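Local atomic coordinates of cysteine hydrolase (Pseudomonas syringae pv. phaseolicola 1448A, PDB entry 3IRV), a protein that probably acts as a hydrolase of the isochorismatase-like cysteine hydrolase family. Residues L41-T46 with G146-V151; M177-V182 with A190-I195; C152-I157 with T198-E203; Q31-E36 with Q93-H98. One frame throughout, in Å; residues are numbered along the deposited sequence. Where two conformers were deposited one is given.

Contact 1: L41-T46 with G146-V151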
loop_
_atom_site.group_PDB
_atom_site.type_symbol
_atom_site.label_atom_id
_atom_site.label_comp_id
_atom_site.label_asym_id
_atom_site.label_seq_id
_atom_site.Cartn_x
_atom_site.Cartn_y
_atom_site.Cartn_z
ATOM N N LEU A 41 -1.686 3.985 20.871
ATOM C CA LEU A 41 -1.626 4.341 19.457
ATOM C C LEU A 41 -2.865 5.151 19.046
ATOM O O LEU A 41 -3.303 5.087 17.904
ATOM C CB LEU A 41 -1.479 3.083 18.606
ATOM C CG LEU A 41 -0.250 2.200 18.864
ATOM C CD1 LEU A 41 -0.389 0.887 18.074
ATOM C CD2 LEU A 41 1.053 2.925 18.498
ATOM N N TYR A 42 -3.355 5.955 19.990
ATOM C CA TYR A 42 -4.588 6.725 19.828
ATOM C C TYR A 42 -4.602 7.594 18.567
ATOM O O TYR A 42 -3.669 8.355 18.306
ATOM C CB TYR A 42 -4.782 7.623 21.052
ATOM C CG TYR A 42 -5.997 8.536 21.007
ATOM C CD1 TYR A 42 -7.279 8.030 20.747
ATOM C CD2 TYR A 42 -5.852 9.912 21.226
ATOM C CE1 TYR A 42 -8.388 8.864 20.750
ATOM C CE2 TYR A 42 -6.943 10.747 21.212
ATOM C CZ TYR A 42 -8.208 10.219 20.980
ATOM O OH TYR A 42 -9.307 11.049 20.965
ATOM N N VAL A 43 -5.680 7.450 17.796
ATOM C CA VAL A 43 -5.919 8.207 16.567
ATOM C C VAL A 43 -7.220 8.976 16.858
ATOM O O VAL A 43 -8.311 8.394 16.844
ATOM C CB VAL A 43 -6.138 7.240 15.366
ATOM C CG1 VAL A 43 -6.465 8.030 14.102
ATOM C CG2 VAL A 43 -4.901 6.354 15.152
ATOM N N LYS A 44 -7.110 10.272 17.138
ATOM C CA LYS A 44 -8.289 11.037 17.582
ATOM C C LYS A 44 -9.464 11.083 16.603
ATOM O O LYS A 44 -10.629 11.126 17.034
ATOM C CB LYS A 44 -7.909 12.453 18.042
ATOM C CG LYS A 44 -7.308 13.343 16.985
ATOM C CD LYS A 44 -7.073 14.740 17.595
ATOM C CE LYS A 44 -6.530 15.737 16.577
ATOM N NZ LYS A 44 -5.044 15.700 16.459
ATOM N N SER A 45 -9.184 11.013 15.293
ATOM C CA SER A 45 -10.267 11.049 14.295
ATOM C C SER A 45 -11.157 9.793 14.317
ATOM O O SER A 45 -12.232 9.776 13.719
ATOM C CB SER A 45 -9.671 11.252 12.906
ATOM O OG SER A 45 -8.815 10.159 12.587
ATOM N N THR A 46 -10.728 8.738 15.025
ATOM C CA THR A 46 -11.608 7.567 15.176
ATOM C C THR A 46 -12.949 7.932 15.822
ATOM O O THR A 46 -13.969 7.300 15.559
ATOM C CB THR A 46 -10.957 6.418 16.003
ATOM O OG1 THR A 46 -10.510 6.903 17.280
ATOM C CG2 THR A 46 -9.753 5.796 15.266
ATOM N N GLY A 146 -12.586 1.795 9.144
ATOM C CA GLY A 146 -11.715 1.614 10.312
ATOM C C GLY A 146 -10.530 2.551 10.332
ATOM O O GLY A 146 -10.657 3.674 9.900
ATOM N N THR A 147 -9.373 2.083 10.839
ATOM C CA THR A 147 -8.206 2.959 11.012
ATOM C C THR A 147 -6.933 2.071 10.876
ATOM O O THR A 147 -7.020 0.874 11.155
ATOM C CB THR A 147 -8.280 3.687 12.419
ATOM O OG1 THR A 147 -7.424 4.843 12.451
ATOM C CG2 THR A 147 -7.871 2.735 13.567
ATOM N N VAL A 148 -5.764 2.589 10.443
ATOM C CA VAL A 148 -5.530 3.962 9.993
ATOM C C VAL A 148 -5.676 4.040 8.468
ATOM O O VAL A 148 -5.188 3.159 7.741
ATOM C CB VAL A 148 -4.124 4.453 10.469
ATOM C CG1 VAL A 148 -3.850 5.882 10.045
ATOM C CG2 VAL A 148 -3.998 4.304 11.997
ATOM N N THR A 149 -6.337 5.095 7.985
ATOM C CA THR A 149 -6.712 5.189 6.568
ATOM C C THR A 149 -5.615 4.765 5.620
ATOM O O THR A 149 -5.836 3.912 4.756
ATOM C CB THR A 149 -7.176 6.615 6.201
ATOM O OG1 THR A 149 -8.240 6.992 7.092
ATOM C CG2 THR A 149 -7.660 6.670 4.749
ATOM N N ASN A 150 -4.439 5.367 5.780
ATOM C CA ASN A 150 -3.364 5.189 4.790
ATOM C C ASN A 150 -2.463 4.001 5.113
ATOM O O ASN A 150 -1.555 3.673 4.328
ATOM C CB ASN A 150 -2.500 6.443 4.703
ATOM C CG ASN A 150 -1.832 6.767 6.015
ATOM O OD1 ASN A 150 -2.490 6.803 7.073
ATOM N ND2 ASN A 150 -0.534 7.025 5.967
ATOM N N VAL A 151 -2.686 3.378 6.271
ATOM C CA VAL A 151 -1.780 2.339 6.724
ATOM C C VAL A 151 -2.515 1.004 6.660
ATOM O O VAL A 151 -2.531 0.390 5.596
ATOM C CB VAL A 151 -1.166 2.632 8.103
ATOM C CG1 VAL A 151 -0.066 1.612 8.404
ATOM C CG2 VAL A 151 -0.562 4.061 8.159
#
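Thr147 holds OG1 trans to its backbone N (chi1 -161°), which brings the hydroxyl oxygen up against Val43 and Thr46. On the facing segment, Thr46 turns its own hydroxyl back over the backbone (chi1 54°) and leaves CG2 to meet Thr147. This methyl lies 3.8 Å from Thr147 OG1 and equally close to Thr147 CB, the two side chains passing at a slant. Val43 points at the same oxygen from another side, with CG1 3.7 Å from Thr147 OG1, the two side chains running alongside one another in opposite senses. Its second branch completes an apolar contact, Val43 CG2 to Val148 CG2 at 3.9 Å. The Thr147 hydroxyl, though bordered by methyl groups, has a polar partner in the carbonyl O of Ala175.

The turn carrying Val43 and Thr46 is closed from within. Val43 O takes two bonds from Thr46, one from OG1 at 2.7 Å, nearly in line with the carbonyl (C=O...donor 168°), and one from N at 3.0 Å. A backbone bond between Val43 and Phe34 ties this turn to helix 32-35. The peptide between Thr147 and Val148 is cis, and Val148 is the N-cap of helix 149-162. A non-proline cis peptide at this strand-to-helix junction is a hallmark of the isochorismatase-like hydrolase fold.

Contact 2: M177-V182 with A190-I195; sequences MDYPDV and ADVQRI
A small apolar contact between Tyr179 and Val192 joins the irregular chain after strand 174-175 to the early part of helix 189-204, on the side of the chain that meets the second subunit. Val192 points from the helix toward the loop and does the touching with one branch. With CG1 trans to the backbone N (chi1 174°), its CG2 methyl is turned to the loop, where it reaches the edge of the Tyr179 ring near the ring plane, 3.9 Å from Tyr179 CE2. The same methyl rests 3.8 Å from Met177 O, a contact with backbone rather than with the methionine side chain. The tyrosine and valine side chains cross at about a right angle, and the methyl comes to the ring's rim and not over a face.

The far end of the ring is fixed by polar and aromatic partners. Tyr179 OH is hydrogen-bonded to Asn150 ND2 and to Glu203 OE2 of the second subunit, while Tyr202 of that subunit meets the ring edge-to-face. Asp178 adds a second tie from loop to helix: OD1 bonds to the amide of Ala189, in the first turn, and OD2 forms a salt bridge with Lys44. Within the helix, in one of its two conformers, Arg194 forms a salt bridge with Asp191, one turn back. The whole is a loop-on-helix contact at a dimer interface, within the crossover from strand 166-170 through helix 189-204 to strand 206-208 in this alpha/beta fold.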
loop_
_atom_site.group_PDB
_atom_site.type_symbol
_atom_site.label_atom_id
_atom_site.label_comp_id
_atom_site.label_asym_id
_atom_site.label_seq_id
_atom_site.Cartn_x
_atom_site.Cartn_y
_atom_site.Cartn_z
ATOM N N MET A 177 -4.343 9.644 10.824
ATOM C CA MET A 177 -3.645 10.270 11.937
ATOM C C MET A 177 -2.632 11.281 11.420
ATOM O O MET A 177 -2.193 11.216 10.271
ATOM C CB MET A 177 -2.976 9.214 12.828
ATOM C CG MET A 177 -1.705 8.593 12.252
ATOM S SD MET A 177 -0.949 7.389 13.371
ATOM C CE MET A 177 -0.992 8.241 14.961
ATOM N N ASP A 178 -2.318 12.261 12.265
ATOM C CA ASP A 178 -1.270 13.259 11.965
ATOM C C ASP A 178 0.073 12.556 12.054
ATOM O O ASP A 178 0.204 11.609 12.807
ATOM C CB ASP A 178 -1.259 14.349 13.048
ATOM C CG ASP A 178 -2.576 15.111 13.151
ATOM O OD1 ASP A 178 -3.018 15.715 12.158
ATOM O OD2 ASP A 178 -3.171 15.124 14.252
ATOM N N TYR A 179 1.076 13.049 11.334
ATOM C CA TYR A 179 2.447 12.545 11.445
ATOM C C TYR A 179 3.350 13.692 11.865
ATOM O O TYR A 179 3.072 14.833 11.506
ATOM C CB TYR A 179 2.963 12.067 10.082
ATOM C CG TYR A 179 2.419 10.719 9.656
ATOM C CD1 TYR A 179 2.776 9.560 10.334
ATOM C CD2 TYR A 179 1.527 10.621 8.578
ATOM C CE1 TYR A 179 2.267 8.318 9.951
ATOM C CE2 TYR A 179 1.017 9.373 8.166
ATOM C CZ TYR A 179 1.403 8.233 8.863
ATOM O OH TYR A 179 0.892 7.018 8.475
ATOM N N PRO A 180 4.435 13.393 12.599
ATOM C CA PRO A 180 5.408 14.458 12.882
ATOM C C PRO A 180 6.216 14.746 11.615
ATOM O O PRO A 180 6.216 13.955 10.680
ATOM C CB PRO A 180 6.302 13.841 13.954
ATOM C CG PRO A 180 6.233 12.363 13.684
ATOM C CD PRO A 180 4.839 12.100 13.191
ATOM N N ASP A 181 6.857 15.904 11.577
ATOM C CA ASP A 181 7.769 16.230 10.485
ATOM C C ASP A 181 9.037 15.367 10.600
ATOM O O ASP A 181 9.802 15.511 11.563
ATOM C CB ASP A 181 8.151 17.711 10.643
ATOM C CG ASP A 181 8.934 18.256 9.453
ATOM O OD1 ASP A 181 9.503 17.474 8.654
ATOM O OD2 ASP A 181 8.961 19.495 9.318
ATOM N N VAL A 182 9.249 14.482 9.631
ATOM C CA VAL A 182 10.445 13.631 9.630
ATOM C C VAL A 182 11.479 14.064 8.583
ATOM O O VAL A 182 12.459 13.348 8.326
ATOM C CB VAL A 182 10.073 12.137 9.441
ATOM C CG1 VAL A 182 9.179 11.682 10.580
ATOM C CG2 VAL A 182 9.404 11.910 8.067
ATOM N N ALA A 190 -5.836 15.455 7.948
ATOM C CA ALA A 190 -6.659 15.896 6.800
ATOM C C ALA A 190 -5.920 15.721 5.473
ATOM O O ALA A 190 -6.506 15.299 4.476
ATOM C CB ALA A 190 -7.082 17.346 6.974
ATOM N N ASP A 191 -4.627 16.017 5.463
ATOM C CA ASP A 191 -3.849 15.856 4.239
ATOM C C ASP A 191 -3.664 14.375 3.889
ATOM O O ASP A 191 -3.802 13.986 2.726
ATOM C CB ASP A 191 -2.531 16.573 4.370
ATOM C CG ASP A 191 -2.677 18.080 4.121
ATOM O OD1 ASP A 191 -3.758 18.523 3.675
ATOM O OD2 ASP A 191 -1.716 18.803 4.349
ATOM N N VAL A 192 -3.363 13.563 4.904
ATOM C CA VAL A 192 -3.281 12.109 4.717
ATOM C C VAL A 192 -4.567 11.594 4.095
ATOM O O VAL A 192 -4.519 10.862 3.105
ATOM C CB VAL A 192 -3.009 11.383 6.048
ATOM C CG1 VAL A 192 -3.086 9.868 5.859
ATOM C CG2 VAL A 192 -1.607 11.728 6.553
ATOM N N GLN A 193 -5.692 11.975 4.688
ATOM C CA GLN A 193 -7.005 11.526 4.234
ATOM C C GLN A 193 -7.305 11.933 2.783
ATOM O O GLN A 193 -7.745 11.085 1.992
ATOM C CB GLN A 193 -8.087 12.048 5.179
ATOM C CG GLN A 193 -9.487 11.434 4.921
ATOM C CD GLN A 193 -9.688 10.081 5.592
ATOM O OE1 GLN A 193 -8.765 9.528 6.175
ATOM N NE2 GLN A 193 -10.911 9.520 5.460
ATOM N N ARG A 194 -7.061 13.212 2.453
ATOM C CA ARG A 194 -7.252 13.759 1.108
ATOM C C ARG A 194 -6.446 12.951 0.090
ATOM O O ARG A 194 -6.965 12.516 -0.945
ATOM C CB ARG A 194 -6.790 15.230 1.097
ATOM C CG ARG A 194 -6.752 15.900 -0.263
ATOM C CD ARG A 194 -6.624 17.417 -0.109
ATOM N NE ARG A 194 -5.398 17.823 0.568
ATOM C CZ ARG A 194 -4.258 18.146 -0.048
ATOM N NH1 ARG A 194 -4.165 18.135 -1.385
ATOM N NH2 ARG A 194 -3.207 18.513 0.677
ATOM N N ILE A 195 -5.168 12.748 0.386
ATOM C CA ILE A 195 -4.298 12.030 -0.542
ATOM C C ILE A 195 -4.692 10.556 -0.655
ATOM O O ILE A 195 -4.737 10.022 -1.757
ATOM C CB ILE A 195 -2.793 12.187 -0.161
ATOM C CG1 ILE A 195 -2.212 13.489 -0.735
ATOM C CG2 ILE A 195 -1.947 11.112 -0.869
ATOM C CD1 ILE A 195 -2.845 14.756 -0.324
#

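Contact 3: C152-I157 with T198-E203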
loop_
_atom_site.group_PDB
_atom_site.type_symbol
_atom_site.label_atom_id
_atom_site.label_comp_id
_atom_site.label_asym_id
_atom_site.label_seq_id
_atom_site.Cartn_x
_atom_site.Cartn_y
_atom_site.Cartn_z
ATOM N N CYS A 152 -3.159 0.572 7.743
ATOM C CA CYS A 152 -3.849 -0.723 7.683
ATOM C C CYS A 152 -5.038 -0.740 6.723
ATOM O O CYS A 152 -5.255 -1.744 6.032
ATOM C CB CYS A 152 -4.331 -1.140 9.053
ATOM S SG CYS A 152 -2.918 -1.379 10.162
ATOM N N CYS A 153 -5.825 0.345 6.664
ATOM C CA CYS A 153 -6.966 0.353 5.739
ATOM C C CYS A 153 -6.456 0.301 4.289
ATOM O O CYS A 153 -6.843 -0.603 3.518
ATOM C CB CYS A 153 -7.860 1.580 5.972
ATOM S SG CYS A 153 -8.439 1.581 7.671
ATOM N N GLU A 154 -5.549 1.218 3.933
ATOM C CA GLU A 154 -5.028 1.231 2.552
ATOM C C GLU A 154 -4.261 -0.040 2.179
ATOM O O GLU A 154 -4.354 -0.500 1.049
ATOM C CB GLU A 154 -4.161 2.458 2.291
ATOM C CG GLU A 154 -4.765 3.390 1.309
ATOM C CD GLU A 154 -3.736 4.278 0.674
ATOM O OE1 GLU A 154 -3.685 5.462 1.003
ATOM O OE2 GLU A 154 -2.940 3.782 -0.120
ATOM N N THR A 155 -3.488 -0.611 3.103
ATOM C CA THR A 155 -2.775 -1.858 2.750
ATOM C C THR A 155 -3.778 -2.980 2.481
ATOM O O THR A 155 -3.611 -3.742 1.530
ATOM C CB THR A 155 -1.735 -2.277 3.802
ATOM O OG1 THR A 155 -0.896 -1.147 4.078
ATOM C CG2 THR A 155 -0.872 -3.416 3.272
ATOM N N THR A 156 -4.824 -3.069 3.305
ATOM C CA THR A 156 -5.905 -4.009 3.038
ATOM C C THR A 156 -6.574 -3.768 1.658
ATOM O O THR A 156 -6.813 -4.708 0.901
ATOM C CB THR A 156 -6.920 -3.961 4.191
ATOM O OG1 THR A 156 -6.205 -4.211 5.424
ATOM C CG2 THR A 156 -8.059 -4.997 3.985
ATOM N N ILE A 157 -6.862 -2.506 1.350
ATOM C CA ILE A 157 -7.374 -2.130 0.031
ATOM C C ILE A 157 -6.430 -2.508 -1.128
ATOM O O ILE A 157 -6.868 -3.166 -2.079
ATOM C CB ILE A 157 -7.683 -0.625 0.012
ATOM C CG1 ILE A 157 -8.825 -0.328 0.992
ATOM C CG2 ILE A 157 -8.040 -0.140 -1.406
ATOM C CD1 ILE A 157 -9.052 1.200 1.258
ATOM N N THR A 198 -8.125 10.081 -2.605
ATOM C CA THR A 198 -7.911 10.418 -4.022
ATOM C C THR A 198 -7.153 9.254 -4.711
ATOM O O THR A 198 -7.532 8.777 -5.803
ATOM C CB THR A 198 -7.140 11.754 -4.132
ATOM O OG1 THR A 198 -7.965 12.814 -3.600
ATOM C CG2 THR A 198 -6.818 12.078 -5.612
ATOM N N THR A 199 -6.108 8.773 -4.048
ATOM C CA THR A 199 -5.331 7.648 -4.566
ATOM C C THR A 199 -6.189 6.398 -4.727
ATOM O O THR A 199 -6.175 5.725 -5.766
ATOM C CB THR A 199 -4.151 7.359 -3.630
ATOM O OG1 THR A 199 -3.289 8.503 -3.629
ATOM C CG2 THR A 199 -3.337 6.131 -4.094
ATOM N N ILE A 200 -6.978 6.093 -3.700
ATOM C CA ILE A 200 -7.885 4.933 -3.815
ATOM C C ILE A 200 -8.850 5.079 -4.998
ATOM O O ILE A 200 -9.037 4.131 -5.775
ATOM C CB ILE A 200 -8.653 4.677 -2.516
ATOM C CG1 ILE A 200 -7.675 4.365 -1.380
ATOM C CG2 ILE A 200 -9.725 3.574 -2.720
ATOM C CD1 ILE A 200 -8.316 4.631 0.014
ATOM N N ALA A 201 -9.458 6.269 -5.148
ATOM C CA ALA A 201 -10.421 6.468 -6.236
ATOM C C ALA A 201 -9.768 6.403 -7.642
ATOM O O ALA A 201 -10.422 6.050 -8.624
ATOM C CB ALA A 201 -11.120 7.799 -6.043
ATOM N N TYR A 202 -8.484 6.748 -7.725
ATOM C CA TYR A 202 -7.812 6.763 -9.029
ATOM C C TYR A 202 -7.172 5.411 -9.336
ATOM O O TYR A 202 -7.053 5.021 -10.500
ATOM C CB TYR A 202 -6.740 7.856 -9.049
ATOM C CG TYR A 202 -6.356 8.332 -10.434
ATOM C CD1 TYR A 202 -7.025 9.409 -11.032
ATOM C CD2 TYR A 202 -5.306 7.721 -11.141
ATOM C CE1 TYR A 202 -6.656 9.860 -12.315
ATOM C CE2 TYR A 202 -4.933 8.163 -12.411
ATOM C CZ TYR A 202 -5.619 9.224 -12.988
ATOM O OH TYR A 202 -5.236 9.638 -14.248
ATOM N N GLU A 203 -6.727 4.706 -8.289
ATOM C CA GLU A 203 -5.854 3.538 -8.496
ATOM C C GLU A 203 -6.426 2.189 -8.042
ATOM O O GLU A 203 -6.023 1.141 -8.589
ATOM C CB GLU A 203 -4.527 3.700 -7.735
ATOM C CG GLU A 203 -3.797 5.025 -7.872
ATOM C CD GLU A 203 -3.208 5.279 -9.250
ATOM O OE1 GLU A 203 -3.351 4.435 -10.171
ATOM O OE2 GLU A 203 -2.611 6.367 -9.420
#
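Ile200 reaches from helix 189-204 toward Glu154 and Ile157 on helix 149-162, and its longer branch does the work. CB is aimed at the facing helix. From it CG1 leaves trans to the carbonyl carbon (chi1 -61°) and passes 4.1 Å from Glu154 CG. The nearly extended second torsion (chi2 158°) then carries CD1 to the centre of the contact. There Ile200 CD1 lies 4.0 Å from Glu154 CG and 3.7 Å from Ile157 CD1, with the two isoleucine side chains crossing at about a right angle.

Glu154 therefore contributes its aliphatic stem, while its carboxylate is held by other residues: OE2 forms a salt bridge with Arg158 and OE1 bonds to Ser196 OG. Phe204 packs against Glu154 and Ile157, and both isoleucines touch Ala169 of strand 166-170 beneath them.

Two neighbouring helices thus share one face of a parallel sheet. They belong to consecutive beta-alpha-beta crossovers, from strand 141-147 to 166-170 and on to 206-208, the layered alpha/beta architecture of isochorismatase-like hydrolases.

Contact 4: Q31-E36 with Q93-H98; sequences QKVFCE and QILARH
Apolar contact comes first: Val33 and Leu95 meet through single methyls, Val33 CG1 to Leu95 CD2 at 3.8 Å, their side chains crossing at about a right angle. With chi1 at 65°, CG1 of Val33 is set between the backbone N and carbonyl carbon, and this directs it to Leu95 while CG2 goes to the Ile94 carbonyl. CG1 also sits 3.6 Å above the plane of the Phe34 ring, toward its rim, so the methyl touches the ring and the leucine on two adjoining sides. The other branch makes a looser approach to backbone, with Val33 CG2 4.1 Å from Ile94 O.

Hydrogen bonds hold each side in place rather than linking the two. Gln31, the N-cap of helix 32-35, accepts at its backbone O from Phe34 N and from Cys35 N, both at 3.0 Å. Its side-chain amide is also engaged at both ends, OE1 with the amide of His72 and NE2 with the carbonyl of Val102. Leu95 has a backbone bond to Val74.

Helix 32-35, a single short turn after strand 23-28, is thereby packed against the chain leaving helix 91-94. Leu95 also touches His72, at the end of the adjacent parallel strand 66-72, while Val33 bonds through its backbone to Asp101.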
loop_
_atom_site.group_PDB
_atom_site.type_symbol
_atom_site.label_atom_id
_atom_site.label_comp_id
_atom_site.label_asym_id
_atom_site.label_seq_id
_atom_site.Cartn_x
_atom_site.Cartn_y
_atom_site.Cartn_z
ATOM N N GLN A 31 -9.803 -1.075 17.611
ATOM C CA GLN A 31 -9.351 -1.613 18.893
ATOM C C GLN A 31 -9.126 -0.472 19.866
ATOM O O GLN A 31 -8.847 0.686 19.462
ATOM C CB GLN A 31 -8.035 -2.374 18.691
ATOM C CG GLN A 31 -8.173 -3.632 17.824
ATOM C CD GLN A 31 -6.848 -4.123 17.338
ATOM O OE1 GLN A 31 -6.416 -3.746 16.240
ATOM N NE2 GLN A 31 -6.156 -4.933 18.156
ATOM N N LYS A 32 -9.199 -0.786 21.172
ATOM C CA LYS A 32 -9.036 0.285 22.181
ATOM C C LYS A 32 -7.698 1.035 22.072
ATOM O O LYS A 32 -7.627 2.243 22.320
ATOM C CB LYS A 32 -9.200 -0.303 23.587
ATOM C CG LYS A 32 -10.585 -0.860 23.800
ATOM C CD LYS A 32 -10.704 -1.625 25.111
ATOM C CE LYS A 32 -12.154 -1.752 25.500
ATOM N NZ LYS A 32 -12.409 -2.858 26.471
ATOM N N VAL A 33 -6.633 0.323 21.684
ATOM C CA VAL A 33 -5.310 0.912 21.546
ATOM C C VAL A 33 -5.263 2.083 20.514
ATOM O O VAL A 33 -4.454 3.019 20.666
ATOM C CB VAL A 33 -4.269 -0.204 21.238
ATOM C CG1 VAL A 33 -4.558 -0.835 19.883
ATOM C CG2 VAL A 33 -2.831 0.301 21.359
ATOM N N PHE A 34 -6.158 2.042 19.512
ATOM C CA PHE A 34 -6.293 3.131 18.518
ATOM C C PHE A 34 -7.434 4.103 18.820
ATOM O O PHE A 34 -7.381 5.249 18.391
ATOM C CB PHE A 34 -6.518 2.566 17.114
ATOM C CG PHE A 34 -5.446 1.613 16.676
ATOM C CD1 PHE A 34 -4.193 2.087 16.313
ATOM C CD2 PHE A 34 -5.696 0.241 16.599
ATOM C CE1 PHE A 34 -3.194 1.196 15.900
ATOM C CE2 PHE A 34 -4.719 -0.648 16.207
ATOM C CZ PHE A 34 -3.463 -0.187 15.860
ATOM N N CYS A 35 -8.455 3.641 19.548
ATOM C CA CYS A 35 -9.684 4.414 19.704
ATOM C C CYS A 35 -9.843 5.127 21.053
ATOM O O CYS A 35 -10.615 6.089 21.155
ATOM C CB CYS A 35 -10.901 3.525 19.464
ATOM S SG CYS A 35 -10.990 2.928 17.763
ATOM N N GLU A 36 -9.176 4.642 22.098
ATOM C CA GLU A 36 -9.288 5.326 23.404
ATOM C C GLU A 36 -8.208 6.376 23.542
ATOM O O GLU A 36 -7.073 6.153 23.139
ATOM C CB GLU A 36 -9.139 4.321 24.539
ATOM C CG GLU A 36 -10.255 3.331 24.551
ATOM C CD GLU A 36 -10.237 2.433 25.773
ATOM O OE1 GLU A 36 -9.170 2.286 26.425
ATOM O OE2 GLU A 36 -11.306 1.865 26.065
ATOM N N GLN A 93 4.760 -4.918 23.637
ATOM C CA GLN A 93 4.198 -4.516 24.924
ATOM C C GLN A 93 2.891 -3.756 24.801
ATOM O O GLN A 93 2.300 -3.384 25.817
ATOM C CB GLN A 93 5.196 -3.629 25.679
ATOM C CG GLN A 93 6.340 -4.413 26.345
ATOM C CD GLN A 93 7.397 -4.869 25.364
ATOM O OE1 GLN A 93 7.910 -4.073 24.568
ATOM N NE2 GLN A 93 7.727 -6.159 25.408
ATOM N N ILE A 94 2.490 -3.430 23.575
ATOM C CA ILE A 94 1.236 -2.696 23.366
ATOM C C ILE A 94 0.190 -3.421 22.516
ATOM O O ILE A 94 -1.010 -3.156 22.662
ATOM C CB ILE A 94 1.446 -1.254 22.842
ATOM C CG1 ILE A 94 2.141 -1.267 21.483
ATOM C CG2 ILE A 94 2.249 -0.434 23.886
ATOM C CD1 ILE A 94 2.187 0.113 20.814
ATOM N N LEU A 95 0.642 -4.343 21.662
ATOM C CA LEU A 95 -0.278 -5.106 20.812
ATOM C C LEU A 95 -0.260 -6.600 21.179
ATOM O O LEU A 95 -0.781 -7.426 20.438
ATOM C CB LEU A 95 0.037 -4.915 19.311
ATOM C CG LEU A 95 -0.187 -3.496 18.740
ATOM C CD1 LEU A 95 0.143 -3.468 17.257
ATOM C CD2 LEU A 95 -1.608 -2.984 18.926
ATOM N N ALA A 96 0.288 -6.920 22.352
ATOM C CA ALA A 96 0.341 -8.303 22.825
ATOM C C ALA A 96 -1.082 -8.850 23.035
ATOM O O ALA A 96 -1.975 -8.109 23.466
ATOM C CB ALA A 96 1.113 -8.360 24.131
ATOM N N ARG A 97 -1.300 -10.142 22.769
ATOM C CA ARG A 97 -2.647 -10.683 22.942
ATOM C C ARG A 97 -3.195 -10.455 24.355
ATOM O O ARG A 97 -4.408 -10.198 24.503
ATOM C CB ARG A 97 -2.726 -12.161 22.578
ATOM C CG ARG A 97 -4.164 -12.689 22.488
ATOM C CD ARG A 97 -4.212 -14.050 21.778
ATOM N NE ARG A 97 -3.855 -13.978 20.353
ATOM C CZ ARG A 97 -4.700 -13.630 19.387
ATOM N NH1 ARG A 97 -4.302 -13.605 18.122
ATOM N NH2 ARG A 97 -5.941 -13.287 19.683
ATOM N N HIS A 98 -2.331 -10.474 25.373
ATOM C CA HIS A 98 -2.780 -10.295 26.766
ATOM C C HIS A 98 -3.109 -8.837 27.099
ATOM O O HIS A 98 -3.668 -8.548 28.169
ATOM C CB HIS A 98 -1.716 -10.821 27.739
ATOM C CG HIS A 98 -2.277 -11.338 29.034
ATOM N ND1 HIS A 98 -3.257 -10.677 29.752
ATOM C CD2 HIS A 98 -2.000 -12.468 29.727
ATOM C CE1 HIS A 98 -3.541 -11.375 30.845
ATOM N NE2 HIS A 98 -2.815 -12.479 30.837
#

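Contact 1 lies at the middle of the set, its centre about 11, 13 and 14 Å from those of contacts 2, 4 and 3. Contacts 3 and 4 are on opposite sides of the chain's centre, about 24 Å apart between their own centres. Along the sequence the segments of contacts 4 and 1 alternate, and contact 2 is nested within the loop closed by contact 3. Contacts 1 and 3 share helix 149-162, and contacts 2 and 3 share helix 189-204. Contacts 1 to 3 all touch the second subunit, whereas contact 4 does not. The strand-to-helix junction of the isochorismatase-like domain and the dimer interface are thus joined structurally through the two shared helices.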